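Long-range contacts in fiber protein (Human adenovirus 14, PDB 3F0Y), which forms the trimeric knob at the tip of the adenovirus fiber and probably attaches the virus to its receptor on the host cell: residues E79-S84 / S170-I175; Y125-N130 / Q162-A167. All coordinates share one frame; numbering follows the deposited sequence.

Contact 1 (E79-S84 / S170-I175)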
ATOM      1  N   GLU A  79     -11.595  -1.688 -18.054  1.00 20.70           N
ATOM      2  CA  GLU A  79     -12.912  -1.966 -17.494  1.00 20.89           C
ATOM      3  C   GLU A  79     -13.070  -3.471 -17.327  1.00 20.90           C
ATOM      4  O   GLU A  79     -13.009  -4.216 -18.304  1.00 20.71           O
ATOM      5  CB  GLU A  79     -14.011  -1.444 -18.416  1.00 21.02           C
ATOM      6  CG  GLU A  79     -14.066   0.067 -18.540  1.00 21.51           C
ATOM      7  CD  GLU A  79     -15.280   0.531 -19.317  1.00 21.65           C
ATOM      8  OE1 GLU A  79     -15.516   0.002 -20.423  1.00 23.33           O
ATOM      9  OE2 GLU A  79     -16.005   1.422 -18.823  1.00 23.53           O
ATOM     10  N   LEU A  80     -13.270  -3.911 -16.087  1.00 20.90           N
ATOM     11  CA  LEU A  80     -13.413  -5.329 -15.780  1.00 20.97           C
ATOM     12  C   LEU A  80     -14.813  -5.581 -15.237  1.00 20.95           C
ATOM     13  O   LEU A  80     -15.170  -5.082 -14.171  1.00 20.89           O
ATOM     14  CB  LEU A  80     -12.359  -5.770 -14.762  1.00 20.94           C
ATOM     15  CG  LEU A  80     -10.911  -5.371 -15.067  1.00 20.97           C
ATOM     16  CD1 LEU A  80      -9.993  -5.870 -13.967  1.00 20.92           C
ATOM     17  CD2 LEU A  80     -10.461  -5.895 -16.427  1.00 20.88           C
ATOM     18  N   PHE A  81     -15.600  -6.345 -15.988  1.00 21.07           N
ATOM     19  CA  PHE A  81     -16.966  -6.679 -15.610  1.00 21.12           C
ATOM     20  C   PHE A  81     -17.052  -8.155 -15.253  1.00 21.21           C
ATOM     21  O   PHE A  81     -16.481  -9.001 -15.943  1.00 21.14           O
ATOM     22  CB  PHE A  81     -17.926  -6.350 -16.753  1.00 21.20           C
ATOM     23  CG  PHE A  81     -17.905  -4.902 -17.155  1.00 21.15           C
ATOM     24  CD1 PHE A  81     -17.265  -4.495 -18.316  1.00 21.14           C
ATOM     25  CD2 PHE A  81     -18.505  -3.942 -16.356  1.00 21.33           C
ATOM     26  CE1 PHE A  81     -17.237  -3.156 -18.680  1.00 21.21           C
ATOM     27  CE2 PHE A  81     -18.483  -2.604 -16.712  1.00 21.36           C
ATOM     28  CZ  PHE A  81     -17.848  -2.209 -17.878  1.00 21.25           C
ATOM     29  N   PHE A  82     -17.765  -8.449 -14.170  1.00 21.39           N
ATOM     30  CA  PHE A  82     -17.895  -9.811 -13.665  1.00 21.49           C
ATOM     31  C   PHE A  82     -19.366 -10.151 -13.447  1.00 21.70           C
ATOM     32  O   PHE A  82     -20.160  -9.292 -13.059  1.00 21.72           O
ATOM     33  CB  PHE A  82     -17.133  -9.964 -12.347  1.00 21.38           C
ATOM     34  CG  PHE A  82     -15.688  -9.555 -12.425  1.00 21.22           C
ATOM     35  CD1 PHE A  82     -15.319  -8.225 -12.264  1.00 21.28           C
ATOM     36  CD2 PHE A  82     -14.694 -10.501 -12.641  1.00 21.19           C
ATOM     37  CE1 PHE A  82     -13.983  -7.843 -12.332  1.00 21.06           C
ATOM     38  CE2 PHE A  82     -13.355 -10.126 -12.709  1.00 21.13           C
ATOM     39  CZ  PHE A  82     -13.001  -8.796 -12.555  1.00 21.10           C
ATOM     40  N   ASP A  83     -19.720 -11.410 -13.695  1.00 22.00           N
ATOM     41  CA  ASP A  83     -21.092 -11.876 -13.481  1.00 22.24           C
ATOM     42  C   ASP A  83     -21.342 -12.175 -12.000  1.00 22.41           C
ATOM     43  O   ASP A  83     -20.439 -12.031 -11.172  1.00 22.30           O
ATOM     44  CB  ASP A  83     -21.407 -13.095 -14.369  1.00 22.38           C
ATOM     45  CG  ASP A  83     -20.515 -14.295 -14.083  1.00 22.75           C
ATOM     46  OD1 ASP A  83     -19.997 -14.428 -12.953  1.00 23.03           O
ATOM     47  OD2 ASP A  83     -20.343 -15.122 -15.003  1.00 23.64           O
ATOM     48  N   SER A  84     -22.565 -12.598 -11.678  1.00 22.60           N
ATOM     49  CA  SER A  84     -22.971 -12.862 -10.294  1.00 22.70           C
ATOM     50  C   SER A  84     -22.142 -13.939  -9.580  1.00 22.74           C
ATOM     51  O   SER A  84     -22.145 -14.002  -8.351  1.00 22.68           O
ATOM     52  CB  SER A  84     -24.456 -13.243 -10.243  1.00 22.82           C
ATOM     53  OG  SER A  84     -24.704 -14.422 -10.989  1.00 23.16           O
ATOM     54  N   SER A 170     -22.625  -7.997 -12.479  1.00 20.89           N
ATOM     55  CA  SER A 170     -22.875  -7.888 -11.041  1.00 20.39           C
ATOM     56  C   SER A 170     -21.766  -7.148 -10.293  1.00 19.87           C
ATOM     57  O   SER A 170     -22.008  -6.605  -9.215  1.00 19.67           O
ATOM     58  CB  SER A 170     -23.055  -9.280 -10.431  1.00 20.47           C
ATOM     59  OG  SER A 170     -24.131  -9.968 -11.043  1.00 20.52           O
ATOM     60  N   TYR A 171     -20.553  -7.154 -10.846  1.00 19.30           N
ATOM     61  CA  TYR A 171     -19.414  -6.460 -10.238  1.00 18.98           C
ATOM     62  C   TYR A 171     -18.566  -5.770 -11.295  1.00 18.63           C
ATOM     63  O   TYR A 171     -18.436  -6.267 -12.416  1.00 18.35           O
ATOM     64  CB  TYR A 171     -18.549  -7.438  -9.440  1.00 18.76           C
ATOM     65  CG  TYR A 171     -19.342  -8.271  -8.463  1.00 18.69           C
ATOM     66  CD1 TYR A 171     -19.769  -9.554  -8.799  1.00 18.49           C
ATOM     67  CD2 TYR A 171     -19.688  -7.768  -7.214  1.00 18.50           C
ATOM     68  CE1 TYR A 171     -20.506 -10.319  -7.909  1.00 18.52           C
ATOM     69  CE2 TYR A 171     -20.426  -8.525  -6.318  1.00 18.69           C
ATOM     70  CZ  TYR A 171     -20.833  -9.797  -6.671  1.00 18.66           C
ATOM     71  OH  TYR A 171     -21.566 -10.543  -5.781  1.00 18.85           O
ATOM     72  N   CYS A 172     -17.990  -4.623 -10.931  1.00 18.64           N
ATOM     73  CA  CYS A 172     -17.160  -3.845 -11.847  1.00 18.65           C
ATOM     74  C   CYS A 172     -15.897  -3.327 -11.170  1.00 18.35           C
ATOM     75  O   CYS A 172     -15.929  -2.892 -10.014  1.00 18.07           O
ATOM     76  CB  CYS A 172     -17.938  -2.647 -12.401  1.00 18.74           C
ATOM     77  SG  CYS A 172     -19.587  -3.026 -12.987  1.00 20.59           S
ATOM     78  N   ILE A 173     -14.790  -3.384 -11.904  1.00 18.11           N
ATOM     79  CA  ILE A 173     -13.563  -2.696 -11.536  1.00 17.98           C
ATOM     80  C   ILE A 173     -13.104  -1.926 -12.768  1.00 17.76           C
ATOM     81  O   ILE A 173     -12.778  -2.522 -13.791  1.00 17.59           O
ATOM     82  CB  ILE A 173     -12.453  -3.677 -11.101  1.00 17.95           C
ATOM     83  CG1 ILE A 173     -12.921  -4.550  -9.932  1.00 17.99           C
ATOM     84  CG2 ILE A 173     -11.196  -2.914 -10.711  1.00 18.06           C
ATOM     85  CD1 ILE A 173     -11.915  -5.610  -9.527  1.00 18.01           C
ATOM     86  N   ARG A 174     -13.111  -0.600 -12.671  1.00 17.68           N
ATOM     87  CA  ARG A 174     -12.660   0.262 -13.756  1.00 17.70           C
ATOM     88  C   ARG A 174     -11.411   0.999 -13.301  1.00 17.48           C
ATOM     89  O   ARG A 174     -11.467   1.803 -12.376  1.00 17.46           O
ATOM     90  CB  ARG A 174     -13.747   1.265 -14.130  1.00 17.78           C
ATOM     91  CG  ARG A 174     -15.006   0.645 -14.712  1.00 17.92           C
ATOM     92  CD  ARG A 174     -15.934   1.730 -15.225  1.00 18.27           C
ATOM     93  NE  ARG A 174     -17.116   1.208 -15.914  1.00 18.48           N
ATOM     94  CZ  ARG A 174     -18.300   0.977 -15.345  1.00 19.11           C
ATOM     95  NH1 ARG A 174     -18.495   1.191 -14.047  1.00 19.61           N
ATOM     96  NH2 ARG A 174     -19.299   0.521 -16.091  1.00 19.25           N
ATOM     97  N   ILE A 175     -10.286   0.711 -13.951  1.00 17.33           N
ATOM     98  CA  ILE A 175      -8.999   1.294 -13.589  1.00 17.21           C
ATOM     99  C   ILE A 175      -8.558   2.241 -14.695  1.00 17.08           C
ATOM    100  O   ILE A 175      -8.324   1.811 -15.822  1.00 16.99           O
ATOM    101  CB  ILE A 175      -7.919   0.208 -13.398  1.00 17.17           C
ATOM    102  CG1 ILE A 175      -8.430  -0.917 -12.492  1.00 17.21           C
ATOM    103  CG2 ILE A 175      -6.654   0.817 -12.816  1.00 17.20           C
ATOM    104  CD1 ILE A 175      -7.505  -2.116 -12.434  1.00 17.22           C
TER
HETATM  105  O   HOH W   1     -18.630   1.304 -19.216  1.00 39.16           O
HETATM  106  O   HOH W   2     -23.472 -11.944  -6.836  1.00 28.05           O
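Leu80 and Ile173 face each other as a hydrogen-bonded antiparallel pair, their CB atoms 4.2 Å apart, and Phe82 and Tyr171 form the next such pair on the same face of the sheet. Leu80 and Ile173 exchange two backbone hydrogen bonds, and Phe82 N donates to Tyr171 O. The CD1 methyl of Ile173 reaches CE1 of Phe82 at 4.1 Å, slanting toward the ring, while Leu80 runs on to Leu41 and Leu43 of strand 39-48 in the other sheet. On the opposite face Phe81 packs beside Cys172, whose SG lies at the ring edge, 3.7 Å from CD2, a sulfur-aromatic contact. The same ring edge also meets Arg174, with NH2 in the ring plane and 3.3 Å from CE2; ring and guanidinium planes stand 77° apart, so the charged group does not stack on the ring. The Arg174 chain is extended from CG to NE, and NE gives a salt bridge to OE2 of Glu79 at 3.1 Å, approaching from above the carboxylate plane. A water joins OE2 to NH2 of Arg174, and NH1 is held by the carbonyl of Arg163. At the far end the regular pairing gives way to a classic beta bulge: Phe82 O accepts from both Ser170 N (2.8 Å) and Tyr171 N (3.1 Å). Beyond it a second water links Ser84 O to Tyr171 OH, which also bonds Glu206. The charge of the buried Arg174 would be expected to be offset by Glu79 and to keep that carboxylate ionised.

Contact 2 (Y125-N130 / Q162-A167)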
ATOM      1  N   TYR A 125     -19.368  -0.854  -1.918  1.00 17.78           N
ATOM      2  CA  TYR A 125     -19.322  -0.135  -3.192  1.00 18.02           C
ATOM      3  C   TYR A 125     -20.618  -0.401  -3.962  1.00 18.29           C
ATOM      4  O   TYR A 125     -20.691  -1.322  -4.782  1.00 18.24           O
ATOM      5  CB  TYR A 125     -18.087  -0.575  -3.988  1.00 17.61           C
ATOM      6  CG  TYR A 125     -16.865  -0.680  -3.107  1.00 17.28           C
ATOM      7  CD1 TYR A 125     -16.344  -1.919  -2.747  1.00 16.97           C
ATOM      8  CD2 TYR A 125     -16.265   0.460  -2.589  1.00 16.87           C
ATOM      9  CE1 TYR A 125     -15.242  -2.017  -1.918  1.00 16.83           C
ATOM     10  CE2 TYR A 125     -15.159   0.373  -1.760  1.00 16.92           C
ATOM     11  CZ  TYR A 125     -14.653  -0.870  -1.427  1.00 17.01           C
ATOM     12  OH  TYR A 125     -13.559  -0.974  -0.602  1.00 16.51           O
ATOM     13  N   PRO A 126     -21.660   0.399  -3.681  1.00 18.76           N
ATOM     14  CA  PRO A 126     -22.978   0.135  -4.241  1.00 19.18           C
ATOM     15  C   PRO A 126     -23.102   0.470  -5.722  1.00 19.58           C
ATOM     16  O   PRO A 126     -22.227   1.126  -6.290  1.00 19.48           O
ATOM     17  CB  PRO A 126     -23.896   1.041  -3.414  1.00 19.13           C
ATOM     18  CG  PRO A 126     -23.033   2.154  -2.978  1.00 19.14           C
ATOM     19  CD  PRO A 126     -21.657   1.591  -2.813  1.00 18.82           C
ATOM     20  N   PHE A 127     -24.183  -0.012  -6.328  1.00 20.03           N
ATOM     21  CA  PHE A 127     -24.568   0.378  -7.679  1.00 20.47           C
ATOM     22  C   PHE A 127     -25.709   1.380  -7.597  1.00 20.92           C
ATOM     23  O   PHE A 127     -26.598   1.246  -6.751  1.00 21.04           O
ATOM     24  CB  PHE A 127     -25.032  -0.833  -8.491  1.00 20.39           C
ATOM     25  CG  PHE A 127     -23.915  -1.681  -9.012  1.00 20.38           C
ATOM     26  CD1 PHE A 127     -23.459  -2.772  -8.288  1.00 20.12           C
ATOM     27  CD2 PHE A 127     -23.325  -1.396 -10.236  1.00 20.07           C
ATOM     28  CE1 PHE A 127     -22.435  -3.561  -8.770  1.00 20.10           C
ATOM     29  CE2 PHE A 127     -22.294  -2.181 -10.725  1.00 20.24           C
ATOM     30  CZ  PHE A 127     -21.847  -3.266  -9.991  1.00 20.29           C
ATOM     31  N   ASN A 128     -25.671   2.382  -8.473  1.00 21.51           N
ATOM     32  CA  ASN A 128     -26.781   3.321  -8.659  1.00 21.88           C
ATOM     33  C   ASN A 128     -27.240   3.992  -7.368  1.00 22.19           C
ATOM     34  O   ASN A 128     -28.441   4.136  -7.125  1.00 22.63           O
ATOM     35  CB  ASN A 128     -27.960   2.605  -9.330  1.00 22.23           C
ATOM     36  CG  ASN A 128     -27.558   1.891 -10.604  1.00 23.01           C
ATOM     37  OD1 ASN A 128     -26.642   2.319 -11.307  1.00 24.37           O
ATOM     38  ND2 ASN A 128     -28.241   0.792 -10.909  1.00 24.13           N
ATOM     39  N   ASN A 129     -26.275   4.383  -6.539  1.00 22.22           N
ATOM     40  CA  ASN A 129     -26.553   5.080  -5.292  1.00 22.13           C
ATOM     41  C   ASN A 129     -25.834   6.424  -5.308  1.00 22.17           C
ATOM     42  O   ASN A 129     -24.648   6.508  -4.987  1.00 22.11           O
ATOM     43  CB  ASN A 129     -26.111   4.233  -4.094  1.00 22.07           C
ATOM     44  CG  ASN A 129     -26.676   4.735  -2.775  1.00 22.19           C
ATOM     45  OD1 ASN A 129     -26.893   5.933  -2.588  1.00 22.37           O
ATOM     46  ND2 ASN A 129     -26.912   3.815  -1.847  1.00 21.73           N
ATOM     47  N   ASN A 130     -26.562   7.467  -5.695  1.00 22.11           N
ATOM     48  CA  ASN A 130     -26.002   8.814  -5.800  1.00 22.07           C
ATOM     49  C   ASN A 130     -25.466   9.345  -4.470  1.00 21.82           C
ATOM     50  O   ASN A 130     -24.440  10.025  -4.441  1.00 21.72           O
ATOM     51  CB  ASN A 130     -27.048   9.789  -6.360  1.00 22.33           C
ATOM     52  CG  ASN A 130     -27.394   9.514  -7.818  1.00 23.23           C
ATOM     53  OD1 ASN A 130     -26.690   8.782  -8.518  1.00 24.92           O
ATOM     54  ND2 ASN A 130     -28.482  10.115  -8.284  1.00 24.41           N
ATOM     55  N   GLN A 162     -20.588   0.865  -8.824  1.00 21.46           N
ATOM     56  CA  GLN A 162     -21.223   2.147  -9.176  1.00 21.77           C
ATOM     57  C   GLN A 162     -22.260   2.044 -10.295  1.00 22.02           C
ATOM     58  O   GLN A 162     -23.430   2.372 -10.090  1.00 22.14           O
ATOM     59  CB  GLN A 162     -20.177   3.227  -9.512  1.00 21.81           C
ATOM     60  CG  GLN A 162     -20.765   4.583  -9.899  1.00 22.47           C
ATOM     61  CD  GLN A 162     -21.809   5.077  -8.921  1.00 24.09           C
ATOM     62  OE1 GLN A 162     -21.570   5.122  -7.716  1.00 25.91           O
ATOM     63  NE2 GLN A 162     -22.977   5.450  -9.434  1.00 25.52           N
ATOM     64  N   ARG A 163     -21.834   1.615 -11.479  1.00 22.32           N
ATOM     65  CA  ARG A 163     -22.743   1.535 -12.616  1.00 22.98           C
ATOM     66  C   ARG A 163     -22.472   0.286 -13.459  1.00 23.11           C
ATOM     67  O   ARG A 163     -21.329  -0.015 -13.800  1.00 23.05           O
ATOM     68  CB  ARG A 163     -22.683   2.842 -13.430  1.00 23.05           C
ATOM     69  CG  ARG A 163     -22.071   2.775 -14.822  1.00 23.88           C
ATOM     70  CD  ARG A 163     -21.951   4.174 -15.430  1.00 24.37           C
ATOM     71  NE  ARG A 163     -20.564   4.638 -15.455  1.00 25.84           N
ATOM     72  CZ  ARG A 163     -19.684   4.357 -16.418  1.00 26.46           C
ATOM     73  NH1 ARG A 163     -20.027   3.609 -17.463  1.00 27.35           N
ATOM     74  NH2 ARG A 163     -18.447   4.829 -16.336  1.00 26.76           N
ATOM     75  N   ALA A 164     -23.534  -0.459 -13.752  1.00 23.52           N
ATOM     76  CA  ALA A 164     -23.447  -1.654 -14.588  1.00 23.76           C
ATOM     77  C   ALA A 164     -23.792  -1.285 -16.024  1.00 24.10           C
ATOM     78  O   ALA A 164     -24.507  -0.312 -16.262  1.00 24.35           O
ATOM     79  CB  ALA A 164     -24.392  -2.728 -14.074  1.00 23.83           C
ATOM     80  N   ILE A 165     -23.278  -2.061 -16.976  1.00 24.42           N
ATOM     81  CA  ILE A 165     -23.530  -1.816 -18.402  1.00 24.44           C
ATOM     82  C   ILE A 165     -24.458  -2.857 -19.040  1.00 24.59           C
ATOM     83  O   ILE A 165     -24.942  -2.656 -20.155  1.00 24.79           O
ATOM     84  CB  ILE A 165     -22.208  -1.737 -19.214  1.00 24.54           C
ATOM     85  CG1 ILE A 165     -21.421  -3.052 -19.141  1.00 24.62           C
ATOM     86  CG2 ILE A 165     -21.350  -0.585 -18.710  1.00 24.47           C
ATOM     87  CD1 ILE A 165     -20.274  -3.112 -20.126  1.00 24.63           C
ATOM     88  N   ARG A 166     -24.690  -3.965 -18.338  1.00 24.57           N
ATOM     89  CA  ARG A 166     -25.575  -5.024 -18.817  1.00 24.46           C
ATOM     90  C   ARG A 166     -26.170  -5.758 -17.615  1.00 24.40           C
ATOM     91  O   ARG A 166     -25.595  -5.740 -16.522  1.00 24.49           O
ATOM     92  CB  ARG A 166     -24.804  -5.987 -19.726  1.00 24.52           C
ATOM     93  CG  ARG A 166     -25.680  -6.766 -20.702  1.00 24.61           C
ATOM     94  CD  ARG A 166     -24.866  -7.420 -21.815  1.00 24.75           C
ATOM     95  NE  ARG A 166     -24.019  -8.510 -21.331  1.00 24.95           N
ATOM     96  CZ  ARG A 166     -23.266  -9.294 -22.102  1.00 25.16           C
ATOM     97  NH1 ARG A 166     -23.236  -9.131 -23.417  1.00 25.34           N
ATOM     98  NH2 ARG A 166     -22.537 -10.258 -21.553  1.00 25.48           N
ATOM     99  N   ALA A 167     -27.317  -6.404 -17.825  1.00 24.24           N
ATOM    100  CA  ALA A 167     -28.068  -7.050 -16.738  1.00 24.05           C
ATOM    101  C   ALA A 167     -27.255  -8.085 -15.956  1.00 23.88           C
ATOM    102  O   ALA A 167     -27.455  -8.253 -14.751  1.00 23.97           O
ATOM    103  CB  ALA A 167     -29.341  -7.694 -17.284  1.00 24.19           C
TER
HETATM  104  O   HOH W   3     -25.940   0.471 -13.013  1.00 29.26           O
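Phe127 lays its ring against the backbone of residues 162-164, with Gln162 N over one face, 3.8 Å above the plane and offset toward the rim. CD2 comes within 3.6 Å of Arg163 N, whereas the carbonyl carbon of Arg163 lies at the ring edge. Farther along, CE2 touches the methyl of Ala164, its CB 4.0 Å away. Two backbone bonds flank Phe127 in a single bridge to Gln162: Asn128 N donates almost straight to Gln162 O (2.8 Å, 169° at the hydrogen), while the return bond from Gln162 N to Pro126 O is weak. That proline carbonyl also accepts from the side chain of Asn136. A water donates to Asn128 OD1 (2.6 Å) and accepts from Ala164 N (2.7 Å), extending the polar connection past the bridge. Neither segment is helix or strand here; the bridge ties the loop leading into strand 137-145 to the one between strands 151-160 and 171-180. Phe127 also rests on Cys172 of the latter strand, and Tyr125, two residues before Phe127, packs on Phe55 of a neighbouring subunit in the trimer.

Contact 1 is a largely buried strand pair, its centre about 10 Å from the centre of the chain, whereas contact 2 joins two loops, its centre about 18 Å from that point, and is partly open to solvent. The first combines repeated backbone pairing and apolar side chains with a salt bridge; the second has one bridge and one aromatic ring, and no salt bridge spans it. The centres of the two contacts are about 10 Å apart. They meet where Arg174 NH1 probably bonds Arg163 O, where Ile165 packs against Phe81 and Arg174, and where Phe127 abuts the backbone of Ser170. Along the chain, contact 2 is nested within the loop that contact 1 closes.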